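Local coordinates for protein BugD (Bordetella pertussis Tohama I, PDB 2F5X) that serves as a periplasmic solute receptor that holds aspartic acid in its binding pocket, probably to hand it on to a transporter of the tripartite tricarboxylate family, at residues A[109-114]-A[237-242]; A[16-21]-A[47-52]; A[103-108]-A[250-255]. One frame throughout, in Å; residues are numbered along the deposited sequence.

Interaction 1: A[109-114]-A[237-242]; sequences VDVPMT and IWHGMW
V111 and I237 form the centre of a buried antiparallel strand pairing, where strands 102-117 and 236-244 run side by side near the bound aspartic acid. The evidence for the register is a reciprocal pair of backbone bonds: V111 N donates to I237 O at 3.0 Å, and I237 N returns to V111 O at 2.8 Å. One step on, D110 and W238 make a non-hydrogen-bonded pair with their CA atoms 4.0 Å apart. H239 N then donates to V109 O at 2.8 Å, and W238 CA adds a CA-H...O contact to the same oxygen.

I237 O is gripped twice. V111 N reaches it from 60° out of the carbonyl plane, and H239 ND1, at 3.1 Å, comes from the opposite face, 49° out. The oxygen lies almost in the imidazole plane, so the ring donates edge-on; with CG anti to its carbonyl carbon and the ring turned by chi2 of 58°, ND1 bonds the carbonyl two residues back in its own strand. V109 CG2 meets this ring obliquely, 3.8 Å from ND1, and V111 CG2 approaches CE1 in the same oblique manner. Farther along, the selenium of M113 rests on I237 CG1 at 3.6 Å, and the M113 side chain is about 5 Å from the bound aspartic acid.

H239 NE2 bonds T31 OG1 and its ring meets H81 edge-to-face. T31 and H81 both line the pocket, which places the histidine in its second shell. On the other face, W238 NE1 bonds Q296 of helix 286-306. Strands 102-117 and 236-244 are consistent with the crossing strands that link the two domains in periplasmic binding proteins. Strand 188-192 lies against V111, I237 and H239 through Q192, while strand 76-81 flanks 236-244.

Interaction 2: A[16-21]-A[47-52]; sequences ERPVNM and GETVVV
M21 and V50 meet at the apolar centre, where M21 CB lies 3.6 Å from V50 CG1. V50 offers this methyl because CG1 stands anti to the backbone N (chi1 174°). V19 and V52 belong to the same face, which V50 and V52 extend to A39 and R36 of helix 30-46, and V19 and M21 to I77 of strand 76-81. Behind them the backbones run parallel in matched register, V19 with V50, N20 with V51 and M21 with V52. V51 N donates to V19 O and V51 O accepts from M21 N, both at 2.8 Å, so both polar backbone atoms of V51 are engaged by strand 19-23, as in parallel pairing. This is the strand pair of a beta-alpha-beta unit: strand 19-23, helix 30-46 and strand 50-54 in succession, the helix packed on the face of V50 and V52.

On the other face N20 and V51 lie side by side, ND2 3.6 Å from V51 CB. P18 CB approaches V51 CG2 there, and its CG reaches T49 OG1 at 3.5 Å. V19 N bonds T49 O. At the polar edge the E48 chain bends at chi2 (-73°), and its carboxylate lies against the R17-P18 peptide, CD 3.4 Å from R17 C. OE1 accepts from T49 N at 3.2 Å on its anti side; P18 N, also near OE1, has no hydrogen to give. The R17 guanidinium turns to Y75 in a cation-pi contact.

Interaction 3: A[103-108]-A[250-255]; sequences EPIGLV and PVVDKL
I105 packs into V252 and L255, joining a strand of the central sheet to the helix laid over it in an alpha/beta layer. Strand segment 103-108 and helix segment 250-255 run nearly parallel, their N-to-C directions 8° apart and their axes 8.7 Å apart at closest approach. The strand carries a classic beta bulge here: I105 and G106 both face M241 of strand 236-244, with I105 in a nearly helical backbone conformation and G106 fully extended.

The isoleucine spreads two branches over the helix. Its CG1 is anti to the carbonyl carbon (chi1 -54°), and chi2 of -51° then swings CD1 to V252 CG1, which it touches at 3.6 Å. The other branch, CG2, stands anti to the backbone N and comes against the main chain of L255, 3.7 Å from its C and 4.0 Å from its CB. CD1 also comes within 4.1 Å of that CB, so both branches close on L255 CB from the same side. V256 and L259, each one turn beyond V252 and L255 respectively, also touch I105.

V252 meets the strand with two methyls. CG1 is anti to its backbone N and faces I105, with P104 O also near; CG2 turns to E103 instead. The glutamate contributes only its aliphatic start here: its chain bends at chi2, and OE2 goes off to bond G246 N in the connection between strand 236-244 and helix 249-263. The side-chain contacts between strand and helix are thus van der Waals in kind, and E103 OE2 has its partner outside them. At the strand's leading end the last touch is E103 CB against V252 CG2, at 4.0 Å.

In the fold
From the N terminus, interaction 2 closes first: strand 19-23 pairs with strand 50-54 after the helix 30-46 crossover, a short local loop complete before strand 102-117 begins. That long strand then serves two contacts. Its opening residues, 103-108, reach helix 249-263 in interaction 3, while 109-114 pair with strand 236-244 in interaction 1, so the shorter loop of interaction 1 lies within that of interaction 3, and strand 236-244 is followed directly by the helix. M241 joins the groups: its backbone faces the I105-G106 bulge, and its side chain comes close to M21 of interaction 2. Together the contacts tie the N-terminal parallel strands, the long strand and the covering helix into one sheet-based unit.

Interaction 1: A[109-114]-A[237-242]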
loop_
_atom_site.group_PDB
_atom_site.type_symbol
_atom_site.label_atom_id
_atom_site.label_comp_id
_atom_site.label_asym_id
_atom_site.label_seq_id
_atom_site.Cartn_x
_atom_site.Cartn_y
_atom_site.Cartn_z
ATOM N N VAL A 109 -7.380 3.277 5.807
ATOM C CA VAL A 109 -6.762 2.277 6.676
ATOM C C VAL A 109 -5.257 2.530 6.763
ATOM O O VAL A 109 -4.693 3.235 5.928
ATOM C CB VAL A 109 -6.987 0.805 6.167
ATOM C CG1 VAL A 109 -8.446 0.381 6.277
ATOM C CG2 VAL A 109 -6.465 0.617 4.724
ATOM N N ASP A 110 -4.617 1.931 7.765
ATOM C CA ASP A 110 -3.162 1.927 7.883
ATOM C C ASP A 110 -2.726 0.457 8.013
ATOM O O ASP A 110 -3.140 -0.238 8.945
ATOM C CB ASP A 110 -2.755 2.764 9.105
ATOM C CG ASP A 110 -1.257 2.938 9.243
ATOM O OD1 ASP A 110 -0.485 2.533 8.348
ATOM O OD2 ASP A 110 -0.763 3.482 10.253
ATOM N N VAL A 111 -1.916 -0.011 7.063
ATOM C CA VAL A 111 -1.587 -1.440 6.939
ATOM C C VAL A 111 -0.103 -1.678 7.177
ATOM O O VAL A 111 0.730 -1.059 6.519
ATOM C CB VAL A 111 -1.990 -1.981 5.538
ATOM C CG1 VAL A 111 -1.849 -3.517 5.448
ATOM C CG2 VAL A 111 -3.432 -1.562 5.203
ATOM N N PRO A 112 0.237 -2.597 8.082
ATOM C CA PRO A 112 1.645 -2.923 8.325
ATOM C C PRO A 112 2.174 -3.880 7.266
ATOM O O PRO A 112 1.395 -4.466 6.503
ATOM C CB PRO A 112 1.615 -3.588 9.707
ATOM C CG PRO A 112 0.250 -4.252 9.774
ATOM C CD PRO A 112 -0.671 -3.381 8.945
HETATM N N MSE A 113 3.490 -4.019 7.207
HETATM C CA MSE A 113 4.103 -4.924 6.242
HETATM C C MSE A 113 4.870 -6.078 6.902
HETATM O O MSE A 113 5.270 -5.993 8.075
HETATM C CB MSE A 113 4.967 -4.133 5.261
HETATM C CG MSE A 113 4.164 -3.028 4.554
HETATM SE SE MSE A 113 5.250 -2.056 3.324
HETATM C CE MSE A 113 5.264 -3.430 1.891
ATOM N N THR A 114 5.035 -7.158 6.140
ATOM C CA THR A 114 5.789 -8.332 6.554
ATOM C C THR A 114 6.897 -8.615 5.558
ATOM O O THR A 114 6.662 -8.575 4.343
ATOM C CB THR A 114 4.878 -9.586 6.591
ATOM O OG1 THR A 114 4.176 -9.703 5.338
ATOM C CG2 THR A 114 3.782 -9.429 7.651
ATOM N N ILE A 237 1.476 1.505 5.839
ATOM C CA ILE A 237 0.948 1.897 4.538
ATOM C C ILE A 237 -0.469 2.434 4.711
ATOM O O ILE A 237 -1.453 1.681 4.673
ATOM C CB ILE A 237 1.040 0.710 3.555
ATOM C CG1 ILE A 237 2.512 0.275 3.390
ATOM C CG2 ILE A 237 0.433 1.060 2.179
ATOM C CD1 ILE A 237 3.484 1.363 2.892
ATOM N N TRP A 238 -0.561 3.740 4.950
ATOM C CA TRP A 238 -1.861 4.386 5.016
ATOM C C TRP A 238 -2.454 4.416 3.613
ATOM O O TRP A 238 -1.725 4.390 2.612
ATOM C CB TRP A 238 -1.763 5.806 5.603
ATOM C CG TRP A 238 -0.768 6.694 4.890
ATOM C CD1 TRP A 238 0.547 6.888 5.219
ATOM C CD2 TRP A 238 -1.022 7.521 3.748
ATOM N NE1 TRP A 238 1.131 7.775 4.341
ATOM C CE2 TRP A 238 0.188 8.188 3.434
ATOM C CE3 TRP A 238 -2.159 7.775 2.954
ATOM C CZ2 TRP A 238 0.298 9.085 2.360
ATOM C CZ3 TRP A 238 -2.051 8.675 1.883
ATOM C CH2 TRP A 238 -0.826 9.310 1.595
ATOM N N HIS A 239 -3.778 4.430 3.561
ATOM C CA HIS A 239 -4.537 4.495 2.316
ATOM C C HIS A 239 -5.463 5.711 2.393
ATOM O O HIS A 239 -6.002 6.027 3.467
ATOM C CB HIS A 239 -5.414 3.247 2.147
ATOM C CG HIS A 239 -4.675 2.015 1.701
ATOM N ND1 HIS A 239 -3.619 1.469 2.401
ATOM C CD2 HIS A 239 -4.879 1.201 0.637
ATOM C CE1 HIS A 239 -3.192 0.385 1.777
ATOM N NE2 HIS A 239 -3.940 0.199 0.703
ATOM N N GLY A 240 -5.649 6.375 1.250
ATOM C CA GLY A 240 -6.550 7.513 1.145
ATOM C C GLY A 240 -7.519 7.355 -0.011
ATOM O O GLY A 240 -7.338 6.500 -0.881
HETATM N N MSE A 241 -8.555 8.186 -0.015
HETATM C CA MSE A 241 -9.508 8.228 -1.106
HETATM C C MSE A 241 -9.553 9.664 -1.617
HETATM O O MSE A 241 -9.625 10.591 -0.822
HETATM C CB MSE A 241 -10.893 7.778 -0.628
HETATM C CG MSE A 241 -11.962 7.869 -1.698
HETATM SE SE MSE A 241 -13.644 7.230 -1.015
HETATM C CE MSE A 241 -13.215 5.451 -0.884
ATOM N N TRP A 242 -9.483 9.826 -2.938
ATOM C CA TRP A 242 -9.469 11.144 -3.574
ATOM C C TRP A 242 -10.446 11.200 -4.747
ATOM O O TRP A 242 -10.726 10.178 -5.384
ATOM C CB TRP A 242 -8.086 11.420 -4.164
ATOM C CG TRP A 242 -6.913 11.627 -3.226
ATOM C CD1 TRP A 242 -6.391 12.831 -2.820
ATOM C CD2 TRP A 242 -6.044 10.621 -2.693
ATOM N NE1 TRP A 242 -5.275 12.633 -2.043
ATOM C CE2 TRP A 242 -5.032 11.286 -1.950
ATOM C CE3 TRP A 242 -6.019 9.218 -2.753
ATOM C CZ2 TRP A 242 -4.017 10.599 -1.272
ATOM C CZ3 TRP A 242 -4.997 8.535 -2.085
ATOM C CH2 TRP A 242 -4.020 9.228 -1.344
#

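Interaction 2: A[16-21]-A[47-52]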
loop_
_atom_site.group_PDB
_atom_site.type_symbol
_atom_site.label_atom_id
_atom_site.label_comp_id
_atom_site.label_asym_id
_atom_site.label_seq_id
_atom_site.Cartn_x
_atom_site.Cartn_y
_atom_site.Cartn_z
ATOM N N GLU A 16 -26.165 9.114 -9.421
ATOM C CA GLU A 16 -27.316 8.609 -10.167
ATOM C C GLU A 16 -26.966 7.373 -10.989
ATOM O O GLU A 16 -27.824 6.809 -11.678
ATOM C CB GLU A 16 -27.933 9.711 -11.035
ATOM C CG GLU A 16 -27.011 10.308 -12.087
ATOM C CD GLU A 16 -27.636 11.488 -12.811
ATOM O OE1 GLU A 16 -28.087 12.446 -12.141
ATOM O OE2 GLU A 16 -27.678 11.461 -14.061
ATOM N N ARG A 17 -25.702 6.961 -10.899
ATOM C CA ARG A 17 -25.202 5.739 -11.518
ATOM C C ARG A 17 -23.986 5.258 -10.709
ATOM O O ARG A 17 -23.483 5.997 -9.854
ATOM C CB ARG A 17 -24.842 5.971 -12.998
ATOM C CG ARG A 17 -23.678 6.918 -13.239
ATOM C CD ARG A 17 -23.534 7.360 -14.685
ATOM N NE ARG A 17 -22.304 8.123 -14.907
ATOM C CZ ARG A 17 -22.259 9.435 -15.121
ATOM N NH1 ARG A 17 -23.372 10.157 -15.139
ATOM N NH2 ARG A 17 -21.091 10.032 -15.313
ATOM N N PRO A 18 -23.524 4.030 -10.943
ATOM C CA PRO A 18 -22.379 3.500 -10.188
ATOM C C PRO A 18 -21.127 4.386 -10.228
ATOM O O PRO A 18 -20.860 5.074 -11.219
ATOM C CB PRO A 18 -22.122 2.147 -10.857
ATOM C CG PRO A 18 -23.480 1.749 -11.362
ATOM C CD PRO A 18 -24.059 3.031 -11.892
ATOM N N VAL A 19 -20.392 4.365 -9.121
ATOM C CA VAL A 19 -19.148 5.123 -8.966
ATOM C C VAL A 19 -17.977 4.178 -9.180
ATOM O O VAL A 19 -17.905 3.119 -8.544
ATOM C CB VAL A 19 -19.060 5.751 -7.562
ATOM C CG1 VAL A 19 -17.696 6.416 -7.326
ATOM C CG2 VAL A 19 -20.183 6.762 -7.358
ATOM N N ASN A 20 -17.068 4.562 -10.072
ATOM C CA ASN A 20 -15.860 3.769 -10.322
ATOM C C ASN A 20 -14.763 4.132 -9.351
ATOM O O ASN A 20 -14.414 5.312 -9.221
ATOM C CB ASN A 20 -15.358 3.969 -11.749
ATOM C CG ASN A 20 -16.361 3.501 -12.796
ATOM O OD1 ASN A 20 -16.627 4.202 -13.779
ATOM N ND2 ASN A 20 -16.918 2.314 -12.594
HETATM N N MSE A 21 -14.232 3.112 -8.674
HETATM C CA MSE A 21 -13.131 3.288 -7.737
HETATM C C MSE A 21 -11.893 2.651 -8.351
HETATM O O MSE A 21 -11.826 1.435 -8.523
HETATM C CB MSE A 21 -13.464 2.643 -6.391
HETATM C CG MSE A 21 -12.247 2.289 -5.535
HETATM SE SE MSE A 21 -12.737 1.749 -3.737
HETATM C CE MSE A 21 -13.224 3.365 -3.366
ATOM N N GLY A 47 -25.782 5.061 -1.799
ATOM C CA GLY A 47 -27.031 4.916 -2.520
ATOM C C GLY A 47 -26.807 4.461 -3.944
ATOM O O GLY A 47 -27.709 4.562 -4.787
ATOM N N GLU A 48 -25.589 3.983 -4.209
ATOM C CA GLU A 48 -25.222 3.380 -5.483
ATOM C C GLU A 48 -24.102 2.375 -5.252
ATOM O O GLU A 48 -23.407 2.429 -4.234
ATOM C CB GLU A 48 -24.753 4.444 -6.485
ATOM C CG GLU A 48 -25.836 4.957 -7.429
ATOM C CD GLU A 48 -26.229 3.949 -8.498
ATOM O OE1 GLU A 48 -25.587 2.875 -8.590
ATOM O OE2 GLU A 48 -27.184 4.233 -9.250
ATOM N N THR A 49 -23.933 1.458 -6.199
ATOM C CA THR A 49 -22.843 0.494 -6.147
ATOM C C THR A 49 -21.513 1.183 -6.473
ATOM O O THR A 49 -21.475 2.161 -7.233
ATOM C CB THR A 49 -23.102 -0.677 -7.130
ATOM O OG1 THR A 49 -23.509 -0.166 -8.408
ATOM C CG2 THR A 49 -24.315 -1.484 -6.697
ATOM N N VAL A 50 -20.435 0.684 -5.874
ATOM C CA VAL A 50 -19.081 1.143 -6.183
ATOM C C VAL A 50 -18.422 0.017 -6.973
ATOM O O VAL A 50 -18.411 -1.131 -6.519
ATOM C CB VAL A 50 -18.273 1.449 -4.893
ATOM C CG1 VAL A 50 -16.808 1.784 -5.210
ATOM C CG2 VAL A 50 -18.912 2.579 -4.113
ATOM N N VAL A 51 -17.899 0.348 -8.154
ATOM C CA VAL A 51 -17.268 -0.629 -9.046
ATOM C C VAL A 51 -15.757 -0.448 -8.999
ATOM O O VAL A 51 -15.241 0.608 -9.372
ATOM C CB VAL A 51 -17.740 -0.459 -10.517
ATOM C CG1 VAL A 51 -17.053 -1.479 -11.433
ATOM C CG2 VAL A 51 -19.258 -0.581 -10.626
ATOM N N VAL A 52 -15.050 -1.481 -8.557
ATOM C CA VAL A 52 -13.590 -1.415 -8.474
ATOM C C VAL A 52 -12.970 -1.653 -9.854
ATOM O O VAL A 52 -13.336 -2.602 -10.563
ATOM C CB VAL A 52 -13.028 -2.405 -7.418
ATOM C CG1 VAL A 52 -11.502 -2.467 -7.471
ATOM C CG2 VAL A 52 -13.500 -2.017 -6.013
#

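Interaction 3: A[103-108]-A[250-255]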
loop_
_atom_site.group_PDB
_atom_site.type_symbol
_atom_site.label_atom_id
_atom_site.label_comp_id
_atom_site.label_asym_id
_atom_site.label_seq_id
_atom_site.Cartn_x
_atom_site.Cartn_y
_atom_site.Cartn_z
ATOM N N GLU A 103 -9.239 16.545 -5.148
ATOM C CA GLU A 103 -9.943 16.915 -3.929
ATOM C C GLU A 103 -9.863 15.696 -3.000
ATOM O O GLU A 103 -10.441 14.643 -3.298
ATOM C CB GLU A 103 -11.413 17.260 -4.212
ATOM C CG GLU A 103 -11.653 18.285 -5.331
ATOM C CD GLU A 103 -10.988 19.634 -5.096
ATOM O OE1 GLU A 103 -10.634 19.933 -3.936
ATOM O OE2 GLU A 103 -10.820 20.405 -6.078
ATOM N N PRO A 104 -9.145 15.815 -1.883
ATOM C CA PRO A 104 -9.042 14.688 -0.943
ATOM C C PRO A 104 -10.395 14.408 -0.285
ATOM O O PRO A 104 -11.145 15.357 -0.001
ATOM C CB PRO A 104 -8.007 15.162 0.093
ATOM C CG PRO A 104 -7.981 16.653 -0.024
ATOM C CD PRO A 104 -8.393 17.004 -1.432
ATOM N N ILE A 105 -10.714 13.124 -0.106
ATOM C CA ILE A 105 -11.939 12.724 0.591
ATOM C C ILE A 105 -11.631 12.347 2.038
ATOM O O ILE A 105 -12.251 12.865 2.963
ATOM C CB ILE A 105 -12.669 11.563 -0.150
ATOM C CG1 ILE A 105 -12.938 11.902 -1.623
ATOM C CG2 ILE A 105 -13.979 11.180 0.577
ATOM C CD1 ILE A 105 -13.632 13.262 -1.871
ATOM N N GLY A 106 -10.690 11.428 2.238
ATOM C CA GLY A 106 -10.292 11.070 3.587
ATOM C C GLY A 106 -9.339 9.901 3.656
ATOM O O GLY A 106 -9.094 9.213 2.653
ATOM N N LEU A 107 -8.791 9.684 4.848
ATOM C CA LEU A 107 -7.996 8.493 5.125
ATOM C C LEU A 107 -8.914 7.276 5.289
ATOM O O LEU A 107 -10.120 7.418 5.504
ATOM C CB LEU A 107 -7.102 8.701 6.351
ATOM C CG LEU A 107 -5.905 9.627 6.044
ATOM C CD1 LEU A 107 -5.344 10.276 7.304
ATOM C CD2 LEU A 107 -4.797 8.858 5.286
ATOM N N VAL A 108 -8.328 6.086 5.163
ATOM C CA VAL A 108 -9.095 4.846 5.060
ATOM C C VAL A 108 -8.575 3.809 6.066
ATOM O O VAL A 108 -9.242 3.508 7.066
ATOM C CB VAL A 108 -9.047 4.302 3.599
ATOM C CG1 VAL A 108 -9.807 2.990 3.458
ATOM C CG2 VAL A 108 -9.599 5.352 2.613
ATOM N N PRO A 250 -20.658 19.601 -3.016
ATOM C CA PRO A 250 -21.716 18.676 -2.560
ATOM C C PRO A 250 -21.430 17.209 -2.896
ATOM O O PRO A 250 -21.886 16.313 -2.174
ATOM C CB PRO A 250 -22.961 19.162 -3.304
ATOM C CG PRO A 250 -22.669 20.579 -3.624
ATOM C CD PRO A 250 -21.199 20.615 -3.943
ATOM N N VAL A 251 -20.681 16.980 -3.974
ATOM C CA VAL A 251 -20.301 15.631 -4.375
ATOM C C VAL A 251 -19.200 15.104 -3.443
ATOM O O VAL A 251 -19.284 13.985 -2.934
ATOM C CB VAL A 251 -19.868 15.588 -5.860
ATOM C CG1 VAL A 251 -19.260 14.232 -6.215
ATOM C CG2 VAL A 251 -21.065 15.899 -6.773
ATOM N N VAL A 252 -18.174 15.918 -3.210
ATOM C CA VAL A 252 -17.166 15.596 -2.197
ATOM C C VAL A 252 -17.821 15.316 -0.827
ATOM O O VAL A 252 -17.487 14.342 -0.167
ATOM C CB VAL A 252 -16.095 16.718 -2.079
ATOM C CG1 VAL A 252 -15.118 16.446 -0.921
ATOM C CG2 VAL A 252 -15.336 16.865 -3.389
ATOM N N ASP A 253 -18.761 16.165 -0.419
ATOM C CA ASP A 253 -19.462 15.988 0.858
ATOM C C ASP A 253 -20.143 14.615 0.949
ATOM O O ASP A 253 -20.079 13.940 1.988
ATOM C CB ASP A 253 -20.525 17.082 1.055
ATOM C CG ASP A 253 -19.936 18.447 1.393
ATOM O OD1 ASP A 253 -18.713 18.560 1.637
ATOM O OD2 ASP A 253 -20.656 19.473 1.448
ATOM N N LYS A 254 -20.801 14.217 -0.137
ATOM C CA LYS A 254 -21.481 12.925 -0.198
ATOM C C LYS A 254 -20.473 11.788 -0.084
ATOM O O LYS A 254 -20.708 10.798 0.630
ATOM C CB LYS A 254 -22.281 12.794 -1.502
ATOM C CG LYS A 254 -23.012 11.452 -1.681
ATOM C CD LYS A 254 -24.102 11.223 -0.637
ATOM C CE LYS A 254 -24.837 9.920 -0.913
ATOM N NZ LYS A 254 -25.858 9.603 0.125
ATOM N N LEU A 255 -19.353 11.931 -0.788
ATOM C CA LEU A 255 -18.289 10.935 -0.726
ATOM C C LEU A 255 -17.684 10.828 0.676
ATOM O O LEU A 255 -17.412 9.726 1.137
ATOM C CB LEU A 255 -17.217 11.201 -1.788
ATOM C CG LEU A 255 -17.616 10.843 -3.233
ATOM C CD1 LEU A 255 -16.689 11.521 -4.252
ATOM C CD2 LEU A 255 -17.648 9.322 -3.469
#